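Local structure of uncharacterized protein (6SCE) at residues L57-V62 / Y143-L148; L452-L457 / Y506-A511; M606-G611 / Y617-E622. The protein is a Type III CRISPR defence DNA nuclease activated by cyclic oligoadenylate, probably sensing the activator through CARF domains and cutting DNA with a separate nuclease domain. All blocks are in the same frame, centred on the assembly; numbering follows the deposited sequence.

Interaction 1. Residues L57-V62 / Y143-L148; sequences LSEKGV and YARLYL. With nucleotides of chain B.
At the surface of the N-terminal Rossmann-like domain, E59 in the last turn of helix 44-59 is tied to R145 of helix 140-148 by a two-pronged salt bridge. R145 NH2 lies 2.8 Å from E59 OE2. R145 NH1 lies 3.0 Å from E59 OE1, so the guanidinium grips end-on with one nitrogen for each oxygen. Both hydrogen bonds are fairly straight, yet the two flat groups do not share a plane. The oxygens sit near the guanidinium plane, whereas the nitrogens arrive from above the carboxylate, and the planes are turned 59° apart.

The side chains come from opposite directions. R145 sets off with CG between its backbone N and carbonyl carbon (chi1 67°), then bends at chi3 to reach an E59 chain that is extended beyond CG. L56 packs against R145, and R55 offers E59 OE2 a weak, long second charge. A glutamine in place of R145 would probably lose the paired charge and leave the E59 carboxylate freer to turn. Just beyond E59 the helix closes in a Schellman motif: G61 has positive phi, with G61 N on S58 O at 3.0 Å and V62 N on L57 O at 3.0 Å.

Helix 140-148 also carries the ligand-facing residues. N6 of the adenylate nucleotide A2 of chain B donates to Y143 OH at 3.0 Å and, along a more bent path (138°), to Y147 OH at 3.2 Å, lying near the plane of each ring at its edge. Those hydroxyls are hydrogen-bonded in turn to G186 O and D13 OD1. Two tyrosines one helical turn apart thus read an adenine amino group, an arrangement consistent with the cyclic-oligoadenylate pocket of a CARF domain.

Interaction 2. Residues L452-L457 / Y506-A511; sequences LAEEIL and YSHLNA
E454 OE2 accepts a hydrogen bond from H508 NE2 at 3.0 Å, with an N-H...O angle of 169°, and this His-carboxylate pair carries the contact between the two helical segments. The imidazole meets the oxygen edge-on: E454 OE2 lies close to the ring plane, 3.8 Å from H508 CE1 and 4.0 Å from H508 CD2, so the bond leaves NE2 nearly midway between its ring neighbours. The carboxylate is less well aligned. NE2 comes from above its plane, which stands 32° from that of the ring, and E454 OE1 is turned away, 4.7 Å from H508 NE2.

The pair bridges a considerable distance. E454 CA and H508 CA are 11.4 Å apart, a span met by two side chains that approach from opposite directions. E454 is extended beyond CG, while H508 CG sits beside its own backbone N and anti to the carbonyl carbon (chi1 -67°), a setting that aims NE2 across the interval. Both segments belong to regular helices, 447-458 and 499-513, in the C-terminal part of the chain. These precede the seven-stranded mixed sheet's long strands 519-528, 541-548 and 551-558, in a domain whose sequence suggests a PD-(D/E)XK-type nuclease fold.

Apart from this bond the segments do not pack: A453 CB and S507 OG are 7.1 Å apart, and no other side chain comes closer. Closer packing between the helices uses residues beyond one or other segment: L450 touches S507 and H508, and L457 rests on P500, L501 and A504. On another side of helix 447-458, L452, A453 and I456 meet F476 of helix 473-484. The L457 carbonyl oxygen accepts a hydrogen bond from R590 NE, which connects helix 447-458 to strand 584-592 of the sheet.

Interaction 3. Residues M606-G611 / Y617-E622; sequences MALEGG and YRFPEE
M606, a selenomethionine, crosses F619 at about a right angle and presents SE to the ring's edge, a Met-aromatic contact with SE 3.7 Å from F619 CD2. The bend at chi3 (86°) lays CE against the backbone, 3.4 Å from R618 O and close to E622 O, while CG and CE both brush Y617 CB. L608 instead runs alongside F619, pointing the same way, with L608 CD1 3.6 Å from F619 CD1. E609 and R618 also lie side by side, but with planes 52° apart and a weak salt bridge, E609 OE1 to R618 NH1 being 3.2 Å. R618 NE has a second acidic mate in E621 OE1 at 3.0 Å, so two carboxylates share the guanidinium. E622 OE1, at the N-cap of helix 623-627, accepts from R618 N at 2.8 Å.

Between the M606/Y617 face and the A607/R618 face, the backbones pair in parallel: A607 N donates to Y617 O at 2.8 Å, and F619 N to A607 O at 2.7 Å. These bonds make 617-618 the sheet's outer strand, beside 603-607, itself paired with 584-592; helix 623-627 packs on M606 and Y617, while helix 499-513 meets L608 and F619.

How the interactions relate
From the N terminus, interaction 1 closes a loop of 80 residues and ties helix 44-59 to helix 140-148 in the first domain. Interaction 2 closes 48 residues, 20 of them helical and none in a strand, between helices 447-458 and 499-513, and interaction 3 closes five, joining the last two strands of the C-terminal sheet. The three run in series, none nested or crossed. Interactions 1 and 2 lie on opposite sides of the chain's centre, their centres about 54 Å apart. Interactions 2 and 3 touch: H508 CG meets P620 CB at 3.5 Å and L457 CD1 meets L608 CD2 at 3.7 Å, so each helix of interaction 2 packs just beyond a paired strand.

Interaction 1. Residues L57-V62 / Y143-L148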
loop_
_atom_site.group_PDB
_atom_site.type_symbol
_atom_site.label_atom_id
_atom_site.label_comp_id
_atom_site.label_asym_id
_atom_site.label_seq_id
_atom_site.Cartn_x
_atom_site.Cartn_y
_atom_site.Cartn_z
ATOM N N LEU A 57 -25.667 -12.605 -0.748
ATOM C CA LEU A 57 -25.743 -14.050 -0.582
ATOM C C LEU A 57 -27.144 -14.476 -0.164
ATOM O O LEU A 57 -27.681 -15.429 -0.706
ATOM C CB LEU A 57 -24.741 -14.563 0.443
ATOM C CG LEU A 57 -23.290 -14.317 0.042
ATOM C CD1 LEU A 57 -22.392 -14.856 1.130
ATOM C CD2 LEU A 57 -22.979 -14.979 -1.285
ATOM N N SER A 58 -27.722 -13.787 0.798
ATOM C CA SER A 58 -29.063 -14.134 1.241
ATOM C C SER A 58 -30.073 -14.043 0.073
ATOM O O SER A 58 -30.868 -14.956 -0.121
ATOM C CB SER A 58 -29.460 -13.273 2.429
ATOM O OG SER A 58 -30.824 -13.452 2.720
ATOM N N GLU A 59 -30.004 -12.992 -0.736
ATOM C CA GLU A 59 -30.866 -12.900 -1.922
ATOM C C GLU A 59 -30.631 -13.986 -2.937
ATOM O O GLU A 59 -31.540 -14.358 -3.706
ATOM C CB GLU A 59 -30.680 -11.554 -2.631
ATOM C CG GLU A 59 -31.468 -10.434 -2.011
ATOM C CD GLU A 59 -31.361 -9.150 -2.803
ATOM O OE1 GLU A 59 -31.359 -9.165 -4.065
ATOM O OE2 GLU A 59 -31.248 -8.109 -2.147
ATOM N N LYS A 60 -29.391 -14.474 -2.994
ATOM C CA LYS A 60 -29.048 -15.538 -3.880
ATOM C C LYS A 60 -29.509 -16.912 -3.355
ATOM O O LYS A 60 -29.310 -17.920 -4.032
ATOM C CB LYS A 60 -27.537 -15.555 -4.139
ATOM C CG LYS A 60 -27.075 -14.418 -5.047
ATOM C CD LYS A 60 -25.558 -14.371 -5.206
ATOM C CE LYS A 60 -24.991 -15.658 -5.749
ATOM N NZ LYS A 60 -25.540 -16.061 -7.073
ATOM N N GLY A 61 -30.089 -16.948 -2.165
ATOM C CA GLY A 61 -30.488 -18.203 -1.541
ATOM C C GLY A 61 -29.311 -19.029 -1.060
ATOM O O GLY A 61 -29.420 -20.249 -0.916
ATOM N N VAL A 62 -28.174 -18.374 -0.817
ATOM C CA VAL A 62 -26.970 -19.085 -0.395
ATOM C C VAL A 62 -26.823 -18.946 1.102
ATOM O O VAL A 62 -26.612 -17.836 1.635
ATOM C CB VAL A 62 -25.712 -18.574 -1.124
ATOM C CG1 VAL A 62 -24.447 -19.283 -0.645
ATOM C CG2 VAL A 62 -25.865 -18.783 -2.617
ATOM N N TYR A 143 -21.193 -4.370 -8.611
ATOM C CA TYR A 143 -20.349 -3.433 -7.869
ATOM C C TYR A 143 -21.131 -2.385 -7.107
ATOM O O TYR A 143 -20.766 -2.043 -5.996
ATOM C CB TYR A 143 -19.335 -2.770 -8.791
ATOM C CG TYR A 143 -18.117 -3.586 -9.012
ATOM C CD1 TYR A 143 -17.215 -3.806 -7.977
ATOM C CD2 TYR A 143 -17.847 -4.156 -10.228
ATOM C CE1 TYR A 143 -16.062 -4.528 -8.178
ATOM C CE2 TYR A 143 -16.682 -4.871 -10.438
ATOM C CZ TYR A 143 -15.802 -5.071 -9.400
ATOM O OH TYR A 143 -14.649 -5.833 -9.595
ATOM N N ALA A 144 -22.220 -1.883 -7.693
ATOM C CA ALA A 144 -23.029 -0.886 -7.016
ATOM C C ALA A 144 -23.636 -1.434 -5.742
ATOM O O ALA A 144 -23.661 -0.744 -4.698
ATOM C CB ALA A 144 -24.121 -0.341 -7.943
ATOM N N ARG A 145 -24.116 -2.669 -5.768
ATOM C CA ARG A 145 -24.735 -3.172 -4.553
ATOM C C ARG A 145 -23.679 -3.568 -3.486
ATOM O O ARG A 145 -23.955 -3.511 -2.306
ATOM C CB ARG A 145 -25.774 -4.277 -4.838
ATOM C CG ARG A 145 -25.205 -5.568 -5.376
ATOM C CD ARG A 145 -26.274 -6.666 -5.515
ATOM N NE ARG A 145 -26.940 -6.891 -4.251
ATOM C CZ ARG A 145 -28.132 -7.424 -4.089
ATOM N NH1 ARG A 145 -28.816 -7.901 -5.135
ATOM N NH2 ARG A 145 -28.608 -7.530 -2.853
ATOM N N LEU A 146 -22.473 -3.943 -3.912
ATOM C CA LEU A 146 -21.385 -4.322 -2.988
ATOM C C LEU A 146 -20.578 -3.146 -2.455
ATOM O O LEU A 146 -20.089 -3.219 -1.337
ATOM C CB LEU A 146 -20.408 -5.293 -3.677
ATOM C CG LEU A 146 -20.959 -6.701 -4.009
ATOM C CD1 LEU A 146 -19.920 -7.551 -4.701
ATOM C CD2 LEU A 146 -21.435 -7.355 -2.729
ATOM N N TYR A 147 -20.433 -2.086 -3.251
ATOM C CA TYR A 147 -19.580 -0.935 -2.902
ATOM C C TYR A 147 -20.373 0.346 -2.685
ATOM O O TYR A 147 -20.167 1.053 -1.695
ATOM C CB TYR A 147 -18.586 -0.636 -4.010
ATOM C CG TYR A 147 -17.487 -1.666 -4.267
ATOM C CD1 TYR A 147 -17.345 -2.815 -3.486
ATOM C CD2 TYR A 147 -16.571 -1.458 -5.296
ATOM C CE1 TYR A 147 -16.313 -3.716 -3.735
ATOM C CE2 TYR A 147 -15.542 -2.358 -5.554
ATOM C CZ TYR A 147 -15.411 -3.478 -4.768
ATOM O OH TYR A 147 -14.367 -4.370 -5.012
ATOM N N LEU A 148 -21.232 0.688 -3.640
ATOM C CA LEU A 148 -21.833 2.018 -3.608
ATOM C C LEU A 148 -23.004 2.102 -2.633
ATOM O O LEU A 148 -23.058 2.991 -1.773
ATOM C CB LEU A 148 -22.247 2.443 -4.996
ATOM C CG LEU A 148 -21.123 2.440 -6.016
ATOM C CD1 LEU A 148 -21.648 2.963 -7.333
ATOM C CD2 LEU A 148 -19.911 3.240 -5.554
ATOM P P A B 2 -8.802 -8.725 0.394
ATOM O OP1 A B 2 -9.440 -7.384 0.571
ATOM O OP2 A B 2 -9.576 -10.006 0.563
ATOM O "O5'" A B 2 -8.164 -8.745 -1.078
ATOM C "C5'" A B 2 -7.692 -10.007 -1.605
ATOM C "C4'" A B 2 -7.188 -9.802 -3.011
ATOM O "O4'" A B 2 -8.315 -9.452 -3.859
ATOM C "C3'" A B 2 -6.149 -8.703 -3.195
ATOM O "O3'" A B 2 -5.124 -9.106 -4.101
ATOM C "C2'" A B 2 -6.954 -7.566 -3.818
ATOM O "O2'" A B 2 -6.167 -6.742 -4.651
ATOM C "C1'" A B 2 -7.971 -8.341 -4.644
ATOM N N9 A B 2 -9.164 -7.598 -5.002
ATOM C C8 A B 2 -9.664 -6.468 -4.396
ATOM N N7 A B 2 -10.726 -6.003 -5.005
ATOM C C5 A B 2 -10.926 -6.857 -6.079
ATOM C C6 A B 2 -11.886 -6.882 -7.109
ATOM N N6 A B 2 -12.817 -5.945 -7.277
ATOM N N1 A B 2 -11.818 -7.906 -7.994
ATOM C C2 A B 2 -10.813 -8.784 -7.874
ATOM N N3 A B 2 -9.847 -8.854 -6.957
ATOM C C4 A B 2 -9.961 -7.843 -6.084
#

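Interaction 2. Residues L452-L457 / Y506-A511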
loop_
_atom_site.group_PDB
_atom_site.type_symbol
_atom_site.label_atom_id
_atom_site.label_comp_id
_atom_site.label_asym_id
_atom_site.label_seq_id
_atom_site.Cartn_x
_atom_site.Cartn_y
_atom_site.Cartn_z
ATOM N N LEU A 452 16.676 26.310 24.908
ATOM C CA LEU A 452 16.486 27.514 24.090
ATOM C C LEU A 452 15.249 27.374 23.217
ATOM O O LEU A 452 14.310 28.174 23.292
ATOM C CB LEU A 452 17.719 27.786 23.205
ATOM C CG LEU A 452 18.842 28.641 23.809
ATOM C CD1 LEU A 452 19.114 28.278 25.266
ATOM C CD2 LEU A 452 20.107 28.529 22.967
ATOM N N ALA A 453 15.247 26.333 22.386
ATOM C CA ALA A 453 14.099 26.035 21.543
ATOM C C ALA A 453 12.804 26.099 22.349
ATOM O O ALA A 453 11.836 26.734 21.921
ATOM C CB ALA A 453 14.264 24.654 20.894
ATOM N N GLU A 454 12.786 25.450 23.509
ATOM C CA GLU A 454 11.597 25.447 24.357
ATOM C C GLU A 454 11.313 26.838 24.948
ATOM O O GLU A 454 10.146 27.224 25.114
ATOM C CB GLU A 454 11.710 24.373 25.447
ATOM C CG GLU A 454 11.503 22.960 24.897
ATOM C CD GLU A 454 11.525 21.868 25.961
ATOM O OE1 GLU A 454 12.268 22.000 26.962
ATOM O OE2 GLU A 454 10.804 20.857 25.783
ATOM N N GLU A 455 12.376 27.594 25.227
ATOM C CA GLU A 455 12.252 28.996 25.647
ATOM C C GLU A 455 11.480 29.757 24.594
ATOM O O GLU A 455 10.439 30.356 24.882
ATOM N N ILE A 456 11.960 29.688 23.354
ATOM C CA ILE A 456 11.287 30.351 22.232
ATOM C C ILE A 456 9.809 29.975 22.151
ATOM O O ILE A 456 8.949 30.822 21.868
ATOM C CB ILE A 456 11.962 30.038 20.876
ATOM C CG1 ILE A 456 13.389 30.609 20.847
ATOM C CG2 ILE A 456 11.135 30.598 19.723
ATOM C CD1 ILE A 456 14.127 30.344 19.554
ATOM N N LEU A 457 9.519 28.697 22.383
ATOM C CA LEU A 457 8.163 28.191 22.258
ATOM C C LEU A 457 7.212 28.776 23.312
ATOM O O LEU A 457 6.053 29.039 23.002
ATOM C CB LEU A 457 8.157 26.646 22.263
ATOM C CG LEU A 457 8.922 25.992 21.084
ATOM C CD1 LEU A 457 8.969 24.473 21.224
ATOM C CD2 LEU A 457 8.354 26.373 19.726
ATOM N N TYR A 506 11.560 16.606 17.349
ATOM C CA TYR A 506 12.610 15.632 17.084
ATOM C C TYR A 506 13.336 15.156 18.338
ATOM O O TYR A 506 13.655 13.961 18.472
ATOM C CB TYR A 506 13.625 16.191 16.103
ATOM C CG TYR A 506 14.970 15.495 16.147
ATOM C CD1 TYR A 506 15.179 14.291 15.480
ATOM C CD2 TYR A 506 16.033 16.034 16.873
ATOM C CE1 TYR A 506 16.411 13.655 15.521
ATOM C CE2 TYR A 506 17.267 15.414 16.905
ATOM C CZ TYR A 506 17.448 14.219 16.241
ATOM O OH TYR A 506 18.672 13.600 16.294
ATOM N N SER A 507 13.609 16.078 19.259
ATOM C CA SER A 507 14.361 15.720 20.460
ATOM C C SER A 507 13.563 14.784 21.331
ATOM O O SER A 507 14.084 13.778 21.789
ATOM C CB SER A 507 14.784 16.972 21.259
ATOM O OG SER A 507 15.726 17.748 20.521
ATOM N N HIS A 508 12.306 15.105 21.576
ATOM C CA HIS A 508 11.491 14.255 22.417
ATOM C C HIS A 508 11.137 12.934 21.716
ATOM O O HIS A 508 10.958 11.915 22.383
ATOM C CB HIS A 508 10.239 14.985 22.882
ATOM C CG HIS A 508 10.531 16.117 23.818
ATOM N ND1 HIS A 508 11.067 15.920 25.073
ATOM C CD2 HIS A 508 10.395 17.457 23.672
ATOM C CE1 HIS A 508 11.240 17.089 25.664
ATOM N NE2 HIS A 508 10.832 18.037 24.840
ATOM N N LEU A 509 11.012 12.949 20.385
ATOM C CA LEU A 509 10.799 11.682 19.657
ATOM C C LEU A 509 11.980 10.774 19.831
ATOM O O LEU A 509 11.843 9.565 20.106
ATOM C CB LEU A 509 10.545 11.923 18.155
ATOM C CG LEU A 509 9.130 12.419 17.842
ATOM C CD1 LEU A 509 9.025 12.848 16.389
ATOM C CD2 LEU A 509 8.060 11.377 18.183
ATOM N N ASN A 510 13.156 11.352 19.669
ATOM C CA ASN A 510 14.383 10.595 19.769
ATOM C C ASN A 510 14.576 9.998 21.166
ATOM O O ASN A 510 14.991 8.840 21.292
ATOM C CB ASN A 510 15.565 11.468 19.403
ATOM C CG ASN A 510 16.874 10.754 19.576
ATOM O OD1 ASN A 510 17.392 10.648 20.689
ATOM N ND2 ASN A 510 17.405 10.237 18.482
ATOM N N ALA A 511 14.268 10.768 22.212
ATOM C CA ALA A 511 14.368 10.253 23.585
ATOM C C ALA A 511 13.380 9.113 23.794
ATOM O O ALA A 511 13.702 8.126 24.450
ATOM C CB ALA A 511 14.121 11.366 24.617
#

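Interaction 3. Residues M606-G611 / Y617-E622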
loop_
_atom_site.group_PDB
_atom_site.type_symbol
_atom_site.label_atom_id
_atom_site.label_comp_id
_atom_site.label_asym_id
_atom_site.label_seq_id
_atom_site.Cartn_x
_atom_site.Cartn_y
_atom_site.Cartn_z
HETATM N N MSE A 606 -1.235 15.813 18.135
HETATM C CA MSE A 606 -0.670 16.138 19.448
HETATM C C MSE A 606 -0.397 17.610 19.568
HETATM O O MSE A 606 -0.363 18.348 18.568
HETATM C CB MSE A 606 0.640 15.389 19.663
HETATM C CG MSE A 606 0.437 13.881 19.604
HETATM SE SE MSE A 606 2.105 13.005 20.086
HETATM C CE MSE A 606 1.924 12.964 22.066
ATOM N N ALA A 607 -0.191 18.062 20.805
ATOM C CA ALA A 607 0.078 19.471 21.047
ATOM C C ALA A 607 0.899 19.712 22.316
ATOM O O ALA A 607 0.763 18.995 23.310
ATOM C CB ALA A 607 -1.226 20.251 21.098
ATOM N N LEU A 608 1.762 20.720 22.250
ATOM C CA LEU A 608 2.559 21.135 23.400
ATOM C C LEU A 608 1.629 21.704 24.475
ATOM O O LEU A 608 1.729 21.330 25.650
ATOM C CB LEU A 608 3.646 22.135 22.996
ATOM C CG LEU A 608 4.967 21.515 22.533
ATOM C CD1 LEU A 608 4.760 20.575 21.354
ATOM C CD2 LEU A 608 5.979 22.592 22.166
ATOM N N GLU A 609 0.713 22.577 24.057
ATOM C CA GLU A 609 -0.368 23.051 24.927
ATOM C C GLU A 609 -1.713 22.994 24.217
ATOM O O GLU A 609 -1.790 23.142 22.995
ATOM C CB GLU A 609 -0.111 24.492 25.382
ATOM C CG GLU A 609 1.143 24.701 26.218
ATOM C CD GLU A 609 1.119 23.972 27.553
ATOM O OE1 GLU A 609 0.030 23.553 28.014
ATOM O OE2 GLU A 609 2.207 23.813 28.147
ATOM N N GLY A 610 -2.772 22.782 24.993
ATOM C CA GLY A 610 -4.134 22.870 24.482
ATOM C C GLY A 610 -4.696 21.537 24.036
ATOM O O GLY A 610 -4.007 20.514 24.036
ATOM N N GLY A 611 -5.973 21.553 23.681
ATOM C CA GLY A 611 -6.638 20.366 23.174
ATOM C C GLY A 611 -6.853 19.223 24.156
ATOM O O GLY A 611 -7.258 18.136 23.743
ATOM N N TYR A 617 -3.597 14.707 21.972
ATOM C CA TYR A 617 -2.680 14.267 23.002
ATOM C C TYR A 617 -1.669 15.356 23.309
ATOM O O TYR A 617 -1.451 16.277 22.519
ATOM C CB TYR A 617 -1.964 12.979 22.604
ATOM C CG TYR A 617 -2.884 11.803 22.437
ATOM C CD1 TYR A 617 -3.537 11.575 21.225
ATOM C CD2 TYR A 617 -3.105 10.918 23.480
ATOM C CE1 TYR A 617 -4.389 10.498 21.061
ATOM C CE2 TYR A 617 -3.955 9.833 23.330
ATOM C CZ TYR A 617 -4.595 9.627 22.120
ATOM O OH TYR A 617 -5.433 8.551 21.962
ATOM N N ARG A 618 -1.068 15.243 24.485
ATOM C CA ARG A 618 -0.128 16.226 24.961
ATOM C C ARG A 618 1.292 15.781 24.612
ATOM O O ARG A 618 1.718 14.687 24.958
ATOM C CB ARG A 618 -0.300 16.430 26.473
ATOM C CG ARG A 618 0.431 17.655 27.007
ATOM C CD ARG A 618 0.256 17.814 28.516
ATOM N NE ARG A 618 1.461 18.357 29.146
ATOM C CZ ARG A 618 1.837 19.637 29.110
ATOM N NH1 ARG A 618 1.107 20.553 28.479
ATOM N NH2 ARG A 618 2.959 20.006 29.718
ATOM N N PHE A 619 2.020 16.645 23.920
ATOM C CA PHE A 619 3.388 16.362 23.528
ATOM C C PHE A 619 4.305 17.121 24.489
ATOM O O PHE A 619 4.109 18.327 24.667
ATOM C CB PHE A 619 3.611 16.847 22.091
ATOM C CG PHE A 619 4.921 16.417 21.508
ATOM C CD1 PHE A 619 6.063 17.189 21.675
ATOM C CD2 PHE A 619 5.016 15.226 20.801
ATOM C CE1 PHE A 619 7.276 16.782 21.150
ATOM C CE2 PHE A 619 6.224 14.813 20.274
ATOM C CZ PHE A 619 7.357 15.592 20.452
ATOM N N PRO A 620 5.320 16.482 25.074
ATOM C CA PRO A 620 5.743 15.112 24.788
ATOM C C PRO A 620 5.279 14.083 25.806
ATOM O O PRO A 620 5.602 12.897 25.650
ATOM C CB PRO A 620 7.264 15.215 24.860
ATOM C CG PRO A 620 7.495 16.256 25.917
ATOM C CD PRO A 620 6.392 17.267 25.720
ATOM N N GLU A 621 4.546 14.523 26.837
ATOM C CA GLU A 621 4.212 13.657 27.987
ATOM C C GLU A 621 3.438 12.420 27.563
ATOM O O GLU A 621 3.706 11.329 28.052
ATOM C CB GLU A 621 3.391 14.409 29.057
ATOM C CG GLU A 621 4.182 15.388 29.916
ATOM C CD GLU A 621 4.475 16.714 29.226
ATOM O OE1 GLU A 621 3.939 16.977 28.125
ATOM O OE2 GLU A 621 5.257 17.502 29.797
ATOM N N GLU A 622 2.476 12.603 26.660
ATOM C CA GLU A 622 1.604 11.513 26.233
ATOM C C GLU A 622 2.021 10.842 24.917
ATOM O O GLU A 622 1.163 10.286 24.230
ATOM C CB GLU A 622 0.164 12.016 26.118
ATOM C CG GLU A 622 -0.438 12.436 27.445
ATOM C CD GLU A 622 -1.909 12.765 27.329
ATOM O OE1 GLU A 622 -2.264 13.633 26.500
ATOM O OE2 GLU A 622 -2.715 12.157 28.064
#